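Long-range contacts in IPT/TIG domain-containing protein BACOVA_02650 (Bacteroides ovatus, PDB 5E7H), which binds polysaccharide at the cell surface and probably mediates xyloglucan capture before its transport into the periplasm for degradation: residues S10-V15 against F252-I257; Q60-S65 against I82-E87; K161-C166 against W207-V212. One frame throughout, in Å; residues are numbered along the deposited sequence.

Overall arrangement
Interactions 1 and 3 lie deep in the chain, their centres about 7 Å apart, whereas interaction 2 is only partly buried, its centre about 10 Å from that of interaction 1. Interaction 3 pairs two strands inside the xyloglucan-binding domain; its strand 160-168 also neighbours strand 246-259, which interaction 1 joins to a loop of the IPT/TIG domain. Interaction 2 holds another IPT/TIG loop against the passage between the domains, and its Tyr84 touches the loop of interaction 1. Chemistry follows place: a backbone ladder with apolar packing on one face and a polar face that grips Arg256 in interaction 3, a guanidinium and bridging water in interaction 1, proline-aromatic packing with a serine-glutamate bond in interaction 2.

Interaction 1. Residues S10-V15 against F252-I257; sequences STMPVV and FDNFRI. With NA (sodium ion), chain I.
Met12 places CB over the centre of the Arg256 guanidinium, 3.7 Å above its plane, while Thr11 brings OG1 to the edge of the same group, 3.1 Å from Arg256 NE. Thr11 OG1 bonds Gln163 OE1, which also accepts from Arg256 NE. Met12 SD lies 3.6 Å from Asn254 CG, the two side chains crossing at about a right angle. Methionine suits the spot because its unbranched chain leaves CB against the cation and carries the polarisable SD on to the amide. A water bridges Met12 O, to which it donates at 2.6 Å, and the side-chain amide ND2 of Asn254, from which it accepts at 2.8 Å. The contact is an interdomain interface: the loop after the first strand of the immunoglobulin-like IPT/TIG domain meets strand 246-259 of the xyloglucan-binding domain. That loop is shaped by an ST turn, Ser10 OG accepting from Met12 N. With CG between backbone N and carbonyl carbon (chi1 55°), Arg256 runs extended to NE, which carries the guanidinium across to Thr11 and Met12. Its NH1 donates back to Asn254 O, and NH2 forms a salt bridge with Glu165, whose other oxygen bonds Ser10 OG. Asn254, in a left-handed conformation that asparagine tolerates well, takes a bond at OD1 from a water on the sodium ion. Asp253 grips that ion with OD1 (2.6 Å) and OD2 (2.5 Å), joined by backbone oxygens of Asn92, Asn119 and Thr121.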
ATOM      1  N   SER A  10      -5.051  -6.302   0.672  1.00 15.52           N
ATOM      2  CA  SER A  10      -3.761  -5.721   0.320  1.00 14.89           C
ATOM      3  C   SER A  10      -2.855  -6.768  -0.307  1.00 16.09           C
ATOM      4  O   SER A  10      -3.011  -7.954  -0.019  1.00 17.92           O
ATOM      5  CB  SER A  10      -3.089  -5.130   1.550  1.00 15.17           C
ATOM      6  OG  SER A  10      -1.795  -4.658   1.236  1.00 14.67           O
ATOM      7  N   THR A  11      -1.943  -6.328  -1.166  1.00 16.51           N
ATOM      8  CA  THR A  11      -0.882  -7.206  -1.676  1.00 16.06           C
ATOM      9  C   THR A  11       0.311  -7.272  -0.718  1.00 15.57           C
ATOM     10  O   THR A  11       1.179  -8.113  -0.882  1.00 16.36           O
ATOM     11  CB  THR A  11      -0.383  -6.748  -3.060  1.00 16.61           C
ATOM     12  OG1 THR A  11       0.179  -5.443  -2.961  1.00 18.02           O
ATOM     13  CG2 THR A  11      -1.510  -6.734  -4.090  1.00 21.11           C
ATOM     14  N   MET A  12       0.377  -6.395   0.286  1.00 14.12           N
ATOM     15  CA  MET A  12       1.517  -6.407   1.205  1.00 14.72           C
ATOM     16  C   MET A  12       1.068  -5.932   2.579  1.00 15.11           C
ATOM     17  O   MET A  12       1.560  -4.931   3.101  1.00 17.16           O
ATOM     18  CB  MET A  12       2.671  -5.561   0.669  1.00 15.47           C
ATOM     19  CG  MET A  12       3.994  -5.878   1.369  1.00 15.20           C
ATOM     20  SD  MET A  12       5.441  -5.170   0.539  1.00 17.53           S
ATOM     21  CE  MET A  12       5.609  -6.329  -0.787  1.00 19.02           C
ATOM     22  N   PRO A  13       0.137  -6.675   3.171  1.00 13.99           N
ATOM     23  CA  PRO A  13      -0.338  -6.305   4.510  1.00 15.14           C
ATOM     24  C   PRO A  13       0.779  -6.384   5.522  1.00 16.94           C
ATOM     25  O   PRO A  13       1.617  -7.282   5.485  1.00 16.71           O
ATOM     26  CB  PRO A  13      -1.437  -7.325   4.793  1.00 16.48           C
ATOM     27  CG  PRO A  13      -1.162  -8.473   3.890  1.00 17.96           C
ATOM     28  CD  PRO A  13      -0.504  -7.898   2.669  1.00 15.51           C
ATOM     29  N   VAL A  14       0.773  -5.432   6.452  1.00 16.20           N
ATOM     30  CA  VAL A  14       1.740  -5.426   7.543  1.00 16.37           C
ATOM     31  C   VAL A  14       1.600  -6.673   8.418  1.00 15.64           C
ATOM     32  O   VAL A  14       0.483  -7.127   8.735  1.00 16.08           O
ATOM     33  CB  VAL A  14       1.561  -4.129   8.389  1.00 16.94           C
ATOM     34  CG1 VAL A  14       2.466  -4.133   9.631  1.00 17.97           C
ATOM     35  CG2 VAL A  14       1.847  -2.911   7.536  1.00 17.57           C
ATOM     36  N   VAL A  15       2.730  -7.251   8.831  1.00 16.43           N
ATOM     37  CA  VAL A  15       2.694  -8.380   9.736  1.00 16.82           C
ATOM     38  C   VAL A  15       2.010  -7.977  11.056  1.00 16.64           C
ATOM     39  O   VAL A  15       2.355  -6.959  11.662  1.00 18.27           O
ATOM     40  CB  VAL A  15       4.101  -8.922  10.037  1.00 19.67           C
ATOM     41  CG1 VAL A  15       4.061 -10.054  10.995  1.00 19.99           C
ATOM     42  CG2 VAL A  15       4.784  -9.356   8.727  1.00 21.90           C
ATOM     43  N   PHE A 252       3.219   5.936   6.158  1.00 11.79           N
ATOM     44  CA  PHE A 252       3.328   5.310   4.830  1.00 11.19           C
ATOM     45  C   PHE A 252       4.433   4.269   4.797  1.00 13.05           C
ATOM     46  O   PHE A 252       5.473   4.443   5.427  1.00 13.07           O
ATOM     47  CB  PHE A 252       3.666   6.342   3.738  1.00 11.60           C
ATOM     48  CG  PHE A 252       2.716   7.504   3.611  1.00 12.90           C
ATOM     49  CD1 PHE A 252       2.814   8.613   4.439  1.00 14.37           C
ATOM     50  CD2 PHE A 252       1.756   7.508   2.624  1.00 14.45           C
ATOM     51  CE1 PHE A 252       1.935   9.680   4.289  1.00 15.70           C
ATOM     52  CE2 PHE A 252       0.894   8.582   2.476  1.00 16.92           C
ATOM     53  CZ  PHE A 252       1.001   9.665   3.311  1.00 14.56           C
ATOM     54  N   ASP A 253       4.243   3.201   4.022  1.00 12.11           N
ATOM     55  CA  ASP A 253       5.340   2.248   3.798  1.00 11.50           C
ATOM     56  C   ASP A 253       5.137   1.483   2.497  1.00 10.38           C
ATOM     57  O   ASP A 253       4.041   1.441   1.934  1.00 11.62           O
ATOM     58  CB  ASP A 253       5.442   1.269   4.970  1.00 12.07           C
ATOM     59  CG  ASP A 253       6.820   0.687   5.164  1.00 15.43           C
ATOM     60  OD1 ASP A 253       7.766   0.957   4.408  1.00 14.58           O
ATOM     61  OD2 ASP A 253       6.972  -0.089   6.140  1.00 18.65           O
ATOM     62  N   ASN A 254       6.222   0.873   2.037  1.00 11.28           N
ATOM     63  CA  ASN A 254       6.201  -0.116   0.944  1.00 12.27           C
ATOM     64  C   ASN A 254       5.541   0.408  -0.322  1.00 11.69           C
ATOM     65  O   ASN A 254       4.668  -0.221  -0.924  1.00 12.87           O
ATOM     66  CB  ASN A 254       5.537  -1.409   1.405  1.00 14.02           C
ATOM     67  CG  ASN A 254       6.451  -2.209   2.282  1.00 16.70           C
ATOM     68  OD1 ASN A 254       7.665  -2.264   2.047  1.00 18.11           O
ATOM     69  ND2 ASN A 254       5.892  -2.832   3.300  1.00 20.22           N
ATOM     70  N   PHE A 255       5.995   1.570  -0.759  1.00 11.67           N
ATOM     71  CA  PHE A 255       5.611   2.047  -2.070  1.00 12.19           C
ATOM     72  C   PHE A 255       6.073   1.034  -3.105  1.00 11.63           C
ATOM     73  O   PHE A 255       7.205   0.540  -3.032  1.00 11.53           O
ATOM     74  CB  PHE A 255       6.227   3.425  -2.375  1.00 11.71           C
ATOM     75  CG  PHE A 255       5.717   4.535  -1.490  1.00 11.71           C
ATOM     76  CD1 PHE A 255       4.623   5.299  -1.876  1.00 14.18           C
ATOM     77  CD2 PHE A 255       6.338   4.815  -0.269  1.00 13.33           C
ATOM     78  CE1 PHE A 255       4.144   6.319  -1.053  1.00 14.77           C
ATOM     79  CE2 PHE A 255       5.854   5.829   0.559  1.00 15.06           C
ATOM     80  CZ  PHE A 255       4.758   6.571   0.159  1.00 14.64           C
ATOM     81  N   ARG A 256       5.205   0.745  -4.078  1.00 11.88           N
ATOM     82  CA  ARG A 256       5.449  -0.309  -5.051  1.00 10.81           C
ATOM     83  C   ARG A 256       4.688   0.001  -6.326  1.00 13.31           C
ATOM     84  O   ARG A 256       3.606   0.597  -6.297  1.00 14.24           O
ATOM     85  CB  ARG A 256       5.047  -1.678  -4.460  1.00 13.62           C
ATOM     86  CG  ARG A 256       3.610  -1.755  -3.947  1.00 13.59           C
ATOM     87  CD  ARG A 256       3.457  -2.902  -2.935  1.00 16.64           C
ATOM     88  NE  ARG A 256       2.096  -3.041  -2.408  1.00 15.82           N
ATOM     89  CZ  ARG A 256       1.661  -2.593  -1.238  1.00 14.95           C
ATOM     90  NH1 ARG A 256       2.426  -1.888  -0.425  1.00 16.13           N
ATOM     91  NH2 ARG A 256       0.407  -2.865  -0.883  1.00 15.06           N
ATOM     92  N   ILE A 257       5.267  -0.394  -7.451  1.00 11.78           N
ATOM     93  CA  ILE A 257       4.642  -0.232  -8.755  1.00 11.74           C
ATOM     94  C   ILE A 257       4.311  -1.610  -9.266  1.00 13.35           C
ATOM     95  O   ILE A 257       5.199  -2.454  -9.388  1.00 13.10           O
ATOM     96  CB  ILE A 257       5.553   0.511  -9.766  1.00 10.73           C
ATOM     97  CG1 ILE A 257       5.813   1.934  -9.279  1.00 13.37           C
ATOM     98  CG2 ILE A 257       4.918   0.510 -11.146  1.00 13.77           C
ATOM     99  CD1 ILE A 257       6.836   2.701 -10.097  1.00 15.76           C
TER
HETATM  100 NA    NA I 508       9.415  -0.467   5.908  1.00 24.60          NA
HETATM  101  O   HOH W   1       3.086  -2.863   3.733  1.00 26.93           O
HETATM  102  O   HOH W   2       8.816  -2.672   4.625  1.00 27.70           O

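Interaction 2. Residues Q60-S65 against I82-E87; sequences QAPTQS and IFYPLE
Pro62 covers one face of the Tyr84 ring, its CD lying 3.6 Å from the ring centroid and only 5° off the normal, a CH-pi contact over the centre. Ala61 CB approaches the same ring obliquely, 3.9 Å from Tyr84 CE1. Next to it, the Phe83 ring has Tyr84 CD2 over one face, displaced toward the rim, and Pro62 CG nearby at an oblique angle. Here the loop between strands 53-57 and 68-72 of the immunoglobulin-like IPT/TIG domain holds the segment that leads on to strand 89-91 of the xyloglucan-binding domain. Proline fits because its rigid ring offers polarised C-H groups to an aromatic face. The tyrosine's polar end is served from outside the contact: OH bonds Pro13 O and Asn119 ND2, so the ring is held at its hydroxyl as well as by its face. An inverse gamma turn is built round Pro85, with Leu86 N donating to Tyr84 O at 2.7 Å. Beyond the turn, Leu86 CD1 lies 3.5 Å from Thr63 O, and Tyr84 O also receives a CA-H...O contact from Ser65 CA at 3.3 Å. Ser65 is small enough to approach this closely, with CB against Ile82 CG2. A bend at chi2 (89°) turns CD of Glu87 back toward Ser65; one water accepts from Ser65 N and donates to Glu87 OE2. The same OE2, through its syn lone pair, accepts from Ser65 OG at 2.9 Å.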
ATOM      1  N   GLN A  60       3.344 -13.690  10.030  1.00 20.28           N
ATOM      2  CA  GLN A  60       4.747 -13.499   9.678  1.00 20.14           C
ATOM      3  C   GLN A  60       4.793 -13.079   8.213  1.00 18.83           C
ATOM      4  O   GLN A  60       3.815 -13.279   7.495  1.00 17.92           O
ATOM      5  CB  GLN A  60       5.560 -14.770   9.888  1.00 22.06           C
ATOM      6  CG  GLN A  60       5.079 -15.928   9.019  1.00 23.58           C
ATOM      7  CD  GLN A  60       5.705 -17.266   9.362  1.00 36.88           C
ATOM      8  OE1 GLN A  60       5.118 -18.071  10.080  1.00 42.56           O
ATOM      9  NE2 GLN A  60       6.885 -17.522   8.815  1.00 45.54           N
ATOM     10  N   ALA A  61       5.904 -12.484   7.788  1.00 18.62           N
ATOM     11  CA  ALA A  61       6.072 -12.072   6.388  1.00 18.02           C
ATOM     12  C   ALA A  61       6.537 -13.238   5.528  1.00 18.45           C
ATOM     13  O   ALA A  61       7.495 -13.918   5.874  1.00 21.60           O
ATOM     14  CB  ALA A  61       7.060 -10.946   6.284  1.00 18.10           C
ATOM     15  N   PRO A  62       5.881 -13.455   4.380  1.00 17.39           N
ATOM     16  CA  PRO A  62       6.502 -14.300   3.351  1.00 20.22           C
ATOM     17  C   PRO A  62       7.884 -13.782   2.957  1.00 17.19           C
ATOM     18  O   PRO A  62       8.074 -12.571   2.909  1.00 19.48           O
ATOM     19  CB  PRO A  62       5.532 -14.177   2.161  1.00 23.25           C
ATOM     20  CG  PRO A  62       4.295 -13.561   2.698  1.00 22.54           C
ATOM     21  CD  PRO A  62       4.661 -12.780   3.904  1.00 17.49           C
ATOM     22  N   THR A  63       8.811 -14.691   2.651  1.00 21.08           N
ATOM     23  CA  THR A  63      10.152 -14.318   2.229  1.00 22.83           C
ATOM     24  C   THR A  63      10.227 -14.159   0.711  1.00 19.96           C
ATOM     25  O   THR A  63      11.197 -13.600   0.207  1.00 21.72           O
ATOM     26  CB  THR A  63      11.204 -15.363   2.675  1.00 22.48           C
ATOM     27  OG1 THR A  63      11.017 -16.582   1.957  1.00 27.39           O
ATOM     28  CG2 THR A  63      11.085 -15.657   4.178  1.00 29.21           C
ATOM     29  N   GLN A  64       9.202 -14.633  -0.003  1.00 17.53           N
ATOM     30  CA  GLN A  64       9.149 -14.562  -1.468  1.00 17.39           C
ATOM     31  C   GLN A  64       7.745 -14.196  -1.892  1.00 20.39           C
ATOM     32  O   GLN A  64       6.791 -14.386  -1.134  1.00 18.29           O
ATOM     33  CB  GLN A  64       9.535 -15.889  -2.119  1.00 19.86           C
ATOM     34  CG  GLN A  64      10.915 -16.392  -1.760  1.00 22.88           C
ATOM     35  CD  GLN A  64      11.208 -17.743  -2.371  1.00 25.24           C
ATOM     36  OE1 GLN A  64      10.302 -18.437  -2.846  1.00 27.94           O
ATOM     37  NE2 GLN A  64      12.474 -18.127  -2.362  1.00 31.22           N
ATOM     38  N   SER A  65       7.614 -13.682  -3.107  1.00 16.53           N
ATOM     39  CA  SER A  65       6.315 -13.443  -3.705  1.00 15.42           C
ATOM     40  C   SER A  65       5.607 -14.782  -3.976  1.00 15.27           C
ATOM     41  O   SER A  65       6.214 -15.844  -3.948  1.00 18.34           O
ATOM     42  CB  SER A  65       6.462 -12.654  -4.995  1.00 18.06           C
ATOM     43  OG  SER A  65       7.288 -13.358  -5.910  1.00 18.03           O
ATOM     44  N   ILE A  82      -0.403 -11.103  -7.330  1.00 17.70           N
ATOM     45  CA  ILE A  82       0.779 -11.570  -6.626  1.00 16.42           C
ATOM     46  C   ILE A  82       0.784 -10.967  -5.228  1.00 17.78           C
ATOM     47  O   ILE A  82       0.737  -9.741  -5.062  1.00 18.10           O
ATOM     48  CB  ILE A  82       2.064 -11.217  -7.385  1.00 16.74           C
ATOM     49  CG1 ILE A  82       2.074 -12.017  -8.690  1.00 21.51           C
ATOM     50  CG2 ILE A  82       3.285 -11.518  -6.556  1.00 18.36           C
ATOM     51  CD1 ILE A  82       3.277 -11.757  -9.588  1.00 24.31           C
ATOM     52  N   PHE A  83       0.806 -11.852  -4.233  1.00 15.24           N
ATOM     53  CA  PHE A  83       0.872 -11.500  -2.810  1.00 15.12           C
ATOM     54  C   PHE A  83       2.326 -11.329  -2.360  1.00 15.16           C
ATOM     55  O   PHE A  83       3.183 -12.142  -2.702  1.00 15.31           O
ATOM     56  CB  PHE A  83       0.174 -12.592  -1.975  1.00 15.82           C
ATOM     57  CG  PHE A  83      -0.098 -12.179  -0.547  1.00 15.00           C
ATOM     58  CD1 PHE A  83      -1.014 -11.182  -0.270  1.00 15.47           C
ATOM     59  CD2 PHE A  83       0.564 -12.804   0.499  1.00 17.50           C
ATOM     60  CE1 PHE A  83      -1.253 -10.790   1.049  1.00 16.60           C
ATOM     61  CE2 PHE A  83       0.321 -12.433   1.817  1.00 16.78           C
ATOM     62  CZ  PHE A  83      -0.581 -11.426   2.082  1.00 15.86           C
ATOM     63  N   TYR A  84       2.592 -10.245  -1.622  1.00 14.64           N
ATOM     64  CA  TYR A  84       3.937  -9.855  -1.174  1.00 13.95           C
ATOM     65  C   TYR A  84       4.888  -9.744  -2.374  1.00 13.36           C
ATOM     66  O   TYR A  84       5.893 -10.459  -2.486  1.00 14.98           O
ATOM     67  CB  TYR A  84       4.478 -10.791  -0.071  1.00 15.34           C
ATOM     68  CG  TYR A  84       4.359 -10.144   1.308  1.00 14.51           C
ATOM     69  CD1 TYR A  84       5.489  -9.707   1.993  1.00 15.41           C
ATOM     70  CD2 TYR A  84       3.116  -9.915   1.896  1.00 15.17           C
ATOM     71  CE1 TYR A  84       5.378  -9.090   3.234  1.00 16.06           C
ATOM     72  CE2 TYR A  84       3.008  -9.319   3.139  1.00 16.75           C
ATOM     73  CZ  TYR A  84       4.140  -8.903   3.790  1.00 17.11           C
ATOM     74  OH  TYR A  84       4.041  -8.269   5.019  1.00 18.73           O
ATOM     75  N   PRO A  85       4.549  -8.822  -3.291  1.00 14.34           N
ATOM     76  CA  PRO A  85       5.387  -8.583  -4.474  1.00 15.58           C
ATOM     77  C   PRO A  85       6.633  -7.795  -4.090  1.00 16.08           C
ATOM     78  O   PRO A  85       6.779  -6.608  -4.399  1.00 14.67           O
ATOM     79  CB  PRO A  85       4.467  -7.786  -5.394  1.00 14.62           C
ATOM     80  CG  PRO A  85       3.634  -7.009  -4.485  1.00 14.81           C
ATOM     81  CD  PRO A  85       3.351  -7.966  -3.318  1.00 15.57           C
ATOM     82  N   LEU A  86       7.534  -8.468  -3.386  1.00 15.46           N
ATOM     83  CA  LEU A  86       8.725  -7.822  -2.833  1.00 17.23           C
ATOM     84  C   LEU A  86       9.567  -7.139  -3.914  1.00 14.96           C
ATOM     85  O   LEU A  86      10.158  -6.081  -3.663  1.00 17.22           O
ATOM     86  CB  LEU A  86       9.557  -8.856  -2.067  1.00 18.56           C
ATOM     87  CG  LEU A  86       8.834  -9.328  -0.805  1.00 20.68           C
ATOM     88  CD1 LEU A  86       9.430 -10.680  -0.395  1.00 30.88           C
ATOM     89  CD2 LEU A  86       8.926  -8.308   0.327  1.00 22.80           C
ATOM     90  N   GLU A  87       9.550  -7.705  -5.121  1.00 16.54           N
ATOM     91  CA  GLU A  87      10.386  -7.240  -6.208  1.00 17.04           C
ATOM     92  C   GLU A  87       9.858  -5.956  -6.847  1.00 16.46           C
ATOM     93  O   GLU A  87      10.545  -5.331  -7.652  1.00 18.10           O
ATOM     94  CB  GLU A  87      10.488  -8.345  -7.275  1.00 20.36           C
ATOM     95  CG  GLU A  87      10.806  -9.777  -6.728  1.00 22.31           C
ATOM     96  CD  GLU A  87       9.573 -10.609  -6.356  1.00 23.44           C
ATOM     97  OE1 GLU A  87       8.482 -10.050  -6.152  1.00 23.46           O
ATOM     98  OE2 GLU A  87       9.703 -11.853  -6.262  1.00 26.61           O
TER
HETATM   99  O   HOH W   3      10.508 -13.219  -4.200  1.00 23.61           O

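Interaction 3. Residues K161-C166 against W207-V212; sequences KLQFEC and WMQCSV
Phe164 and Cys210 pack tightly: Cys210 CB lies over one face of the ring, offset toward the rim and 3.5 Å from Phe164 CZ. Phe164 CG, between backbone N and carbonyl carbon (chi1 51°), sits on the Cys210 side of CB. Cys210 SG, oblique to the ring, reaches Cys166 CB at 3.6 Å. Small cysteines let the two antiparallel strands bury this face against Tyr192 and Ile179 of the beta-sandwich's other sheet. Six backbone hydrogen bonds, in the pairs Leu162-Val212, Phe164-Cys210 and Cys166-Met208, tie the strands. Trp207, its NE1 bonded to Val117 O, brings CE3 3.4 Å from Cys166 C. The face bearing Gln163 and Ser211 is looser at its partly exposed end, where one water accepts from Lys161 NZ (2.9 Å) and Gln163 NE2 (3.0 Å) and bonds Ser211 OG. Gln163 OE1 serves Thr11 OG1 and Arg256 NE, and an alanine here would probably leave both without this partner and the water with one donor fewer. Gln209 OE1, 3.4 Å from Gln163 OE1 without bonding, accepts instead from Thr11 N and Arg256 NH2, while NE2 bonds Ser197 OG. With the Glu165 carboxylate nearby, this cluster of acceptors would probably favour a cation such as the Arg256 guanidinium.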
ATOM      1  N   LYS A 161       0.010   0.671 -11.708  1.00 14.10           N
ATOM      2  CA  LYS A 161      -0.481   1.444 -10.576  1.00 15.32           C
ATOM      3  C   LYS A 161       0.576   1.571  -9.503  1.00 15.63           C
ATOM      4  O   LYS A 161       1.464   0.719  -9.364  1.00 16.19           O
ATOM      5  CB  LYS A 161      -1.774   0.834 -10.005  1.00 19.68           C
ATOM      6  CG  LYS A 161      -1.705  -0.599  -9.615  1.00 22.27           C
ATOM      7  CD  LYS A 161      -3.114  -1.137  -9.299  1.00 21.40           C
ATOM      8  CE  LYS A 161      -3.021  -2.570  -8.884  1.00 21.52           C
ATOM      9  NZ  LYS A 161      -4.370  -3.127  -8.535  1.00 24.02           N
ATOM     10  N   LEU A 162       0.484   2.661  -8.756  1.00 14.36           N
ATOM     11  CA  LEU A 162       1.283   2.880  -7.557  1.00 13.06           C
ATOM     12  C   LEU A 162       0.454   2.446  -6.369  1.00 13.67           C
ATOM     13  O   LEU A 162      -0.656   2.943  -6.180  1.00 16.31           O
ATOM     14  CB  LEU A 162       1.671   4.347  -7.412  1.00 14.58           C
ATOM     15  CG  LEU A 162       2.428   4.720  -6.148  1.00 15.87           C
ATOM     16  CD1 LEU A 162       3.836   4.137  -6.172  1.00 15.18           C
ATOM     17  CD2 LEU A 162       2.473   6.218  -5.991  1.00 17.48           C
ATOM     18  N   GLN A 163       1.000   1.535  -5.574  1.00 12.73           N
ATOM     19  CA  GLN A 163       0.362   1.075  -4.338  1.00 13.44           C
ATOM     20  C   GLN A 163       1.264   1.425  -3.180  1.00 13.51           C
ATOM     21  O   GLN A 163       2.492   1.497  -3.323  1.00 14.31           O
ATOM     22  CB  GLN A 163       0.130  -0.438  -4.330  1.00 18.46           C
ATOM     23  CG  GLN A 163      -0.864  -0.964  -5.285  1.00 24.35           C
ATOM     24  CD  GLN A 163      -1.030  -2.468  -5.111  1.00 20.02           C
ATOM     25  OE1 GLN A 163      -0.097  -3.177  -4.708  1.00 18.43           O
ATOM     26  NE2 GLN A 163      -2.210  -2.951  -5.415  1.00 21.47           N
ATOM     27  N   PHE A 164       0.672   1.571  -2.005  1.00 12.46           N
ATOM     28  CA  PHE A 164       1.458   1.756  -0.786  1.00 12.17           C
ATOM     29  C   PHE A 164       0.553   1.451   0.376  1.00 13.11           C
ATOM     30  O   PHE A 164      -0.663   1.468   0.225  1.00 14.83           O
ATOM     31  CB  PHE A 164       2.042   3.177  -0.660  1.00 13.29           C
ATOM     32  CG  PHE A 164       1.048   4.296  -0.844  1.00 14.43           C
ATOM     33  CD1 PHE A 164       0.759   4.804  -2.113  1.00 15.16           C
ATOM     34  CD2 PHE A 164       0.424   4.879   0.253  1.00 15.55           C
ATOM     35  CE1 PHE A 164      -0.153   5.852  -2.279  1.00 16.71           C
ATOM     36  CE2 PHE A 164      -0.469   5.928   0.086  1.00 17.69           C
ATOM     37  CZ  PHE A 164      -0.765   6.398  -1.167  1.00 15.60           C
ATOM     38  N   GLU A 165       1.151   1.199   1.520  1.00 11.47           N
ATOM     39  CA  GLU A 165       0.382   1.008   2.741  1.00 12.53           C
ATOM     40  C   GLU A 165       0.325   2.336   3.450  1.00 13.52           C
ATOM     41  O   GLU A 165       1.297   3.099   3.448  1.00 12.19           O
ATOM     42  CB  GLU A 165       1.019  -0.048   3.621  1.00 12.79           C
ATOM     43  CG  GLU A 165       0.084  -1.178   4.009  1.00 17.51           C
ATOM     44  CD  GLU A 165      -0.426  -1.995   2.828  1.00 20.23           C
ATOM     45  OE1 GLU A 165      -1.398  -2.746   3.021  1.00 20.43           O
ATOM     46  OE2 GLU A 165       0.160  -1.927   1.734  1.00 20.59           O
ATOM     47  N   CYS A 166      -0.809   2.603   4.081  1.00 11.90           N
ATOM     48  CA  CYS A 166      -1.039   3.873   4.765  1.00 13.06           C
ATOM     49  C   CYS A 166      -1.812   3.637   6.056  1.00 14.89           C
ATOM     50  O   CYS A 166      -2.729   2.811   6.092  1.00 14.12           O
ATOM     51  CB  CYS A 166      -1.795   4.801   3.854  1.00 13.61           C
ATOM     52  SG  CYS A 166      -2.017   6.480   4.489  1.00 15.83           S
ATOM     53  N   TRP A 207      -3.953  -0.130   9.254  1.00 14.95           N
ATOM     54  CA  TRP A 207      -3.336  -0.007   7.949  1.00 14.22           C
ATOM     55  C   TRP A 207      -4.312  -0.316   6.823  1.00 16.20           C
ATOM     56  O   TRP A 207      -5.187  -1.188   6.961  1.00 20.08           O
ATOM     57  CB  TRP A 207      -2.147  -0.942   7.837  1.00 14.03           C
ATOM     58  CG  TRP A 207      -0.924  -0.532   8.623  1.00 12.64           C
ATOM     59  CD1 TRP A 207      -0.561  -0.983   9.858  1.00 14.27           C
ATOM     60  CD2 TRP A 207       0.105   0.381   8.212  1.00 11.80           C
ATOM     61  NE1 TRP A 207       0.615  -0.397  10.247  1.00 14.80           N
ATOM     62  CE2 TRP A 207       1.046   0.444   9.258  1.00 12.81           C
ATOM     63  CE3 TRP A 207       0.311   1.165   7.070  1.00 12.92           C
ATOM     64  CZ2 TRP A 207       2.174   1.232   9.192  1.00 12.33           C
ATOM     65  CZ3 TRP A 207       1.446   1.965   7.001  1.00 12.82           C
ATOM     66  CH2 TRP A 207       2.366   1.987   8.060  1.00 13.06           C
ATOM     67  N   MET A 208      -4.164   0.410   5.720  1.00 13.79           N
ATOM     68  CA  MET A 208      -4.888   0.112   4.490  1.00 13.98           C
ATOM     69  C   MET A 208      -3.931   0.153   3.318  1.00 14.04           C
ATOM     70  O   MET A 208      -2.870   0.811   3.380  1.00 14.20           O
ATOM     71  CB  MET A 208      -6.029   1.105   4.262  1.00 18.12           C
ATOM     72  CG  MET A 208      -5.603   2.532   4.295  1.00 15.36           C
ATOM     73  SD  MET A 208      -6.981   3.653   3.919  1.00 18.89           S
ATOM     74  CE  MET A 208      -6.209   5.221   4.308  1.00 17.48           C
ATOM     75  N   GLN A 209      -4.298  -0.557   2.259  1.00 13.73           N
ATOM     76  CA  GLN A 209      -3.620  -0.401   0.994  1.00 12.09           C
ATOM     77  C   GLN A 209      -4.281   0.726   0.222  1.00 13.86           C
ATOM     78  O   GLN A 209      -5.501   0.743   0.056  1.00 16.86           O
ATOM     79  CB  GLN A 209      -3.668  -1.684   0.186  1.00 13.40           C
ATOM     80  CG  GLN A 209      -3.080  -1.524  -1.212  1.00 14.13           C
ATOM     81  CD  GLN A 209      -3.117  -2.840  -1.979  1.00 14.66           C
ATOM     82  OE1 GLN A 209      -2.145  -3.598  -2.002  1.00 16.01           O
ATOM     83  NE2 GLN A 209      -4.260  -3.135  -2.549  1.00 17.67           N
ATOM     84  N   CYS A 210      -3.467   1.657  -0.260  1.00 13.77           N
ATOM     85  CA  CYS A 210      -3.899   2.712  -1.160  1.00 15.56           C
ATOM     86  C   CYS A 210      -3.335   2.431  -2.545  1.00 14.06           C
ATOM     87  O   CYS A 210      -2.218   1.927  -2.662  1.00 14.94           O
ATOM     88  CB  CYS A 210      -3.408   4.077  -0.694  1.00 14.69           C
ATOM     89  SG  CYS A 210      -3.982   4.545   0.953  1.00 17.06           S
ATOM     90  N   SER A 211      -4.084   2.790  -3.573  1.00 14.68           N
ATOM     91  CA  SER A 211      -3.711   2.525  -4.951  1.00 15.52           C
ATOM     92  C   SER A 211      -4.138   3.699  -5.819  1.00 18.41           C
ATOM     93  O   SER A 211      -5.274   4.164  -5.703  1.00 18.02           O
ATOM     94  CB  SER A 211      -4.385   1.235  -5.452  1.00 23.97           C
ATOM     95  OG  SER A 211      -3.888   0.859  -6.711  1.00 34.01           O
ATOM     96  N   VAL A 212      -3.235   4.182  -6.669  1.00 17.28           N
ATOM     97  CA  VAL A 212      -3.614   5.146  -7.713  1.00 16.98           C
ATOM     98  C   VAL A 212      -3.051   4.718  -9.068  1.00 17.78           C
ATOM     99  O   VAL A 212      -2.015   4.056  -9.128  1.00 17.34           O
ATOM    100  CB  VAL A 212      -3.129   6.581  -7.388  1.00 18.72           C
ATOM    101  CG1 VAL A 212      -3.774   7.081  -6.097  1.00 22.74           C
ATOM    102  CG2 VAL A 212      -1.616   6.655  -7.287  1.00 19.02           C
TER
HETATM  103  O   HOH W   4      -4.960  -1.812  -6.006  1.00 30.09           O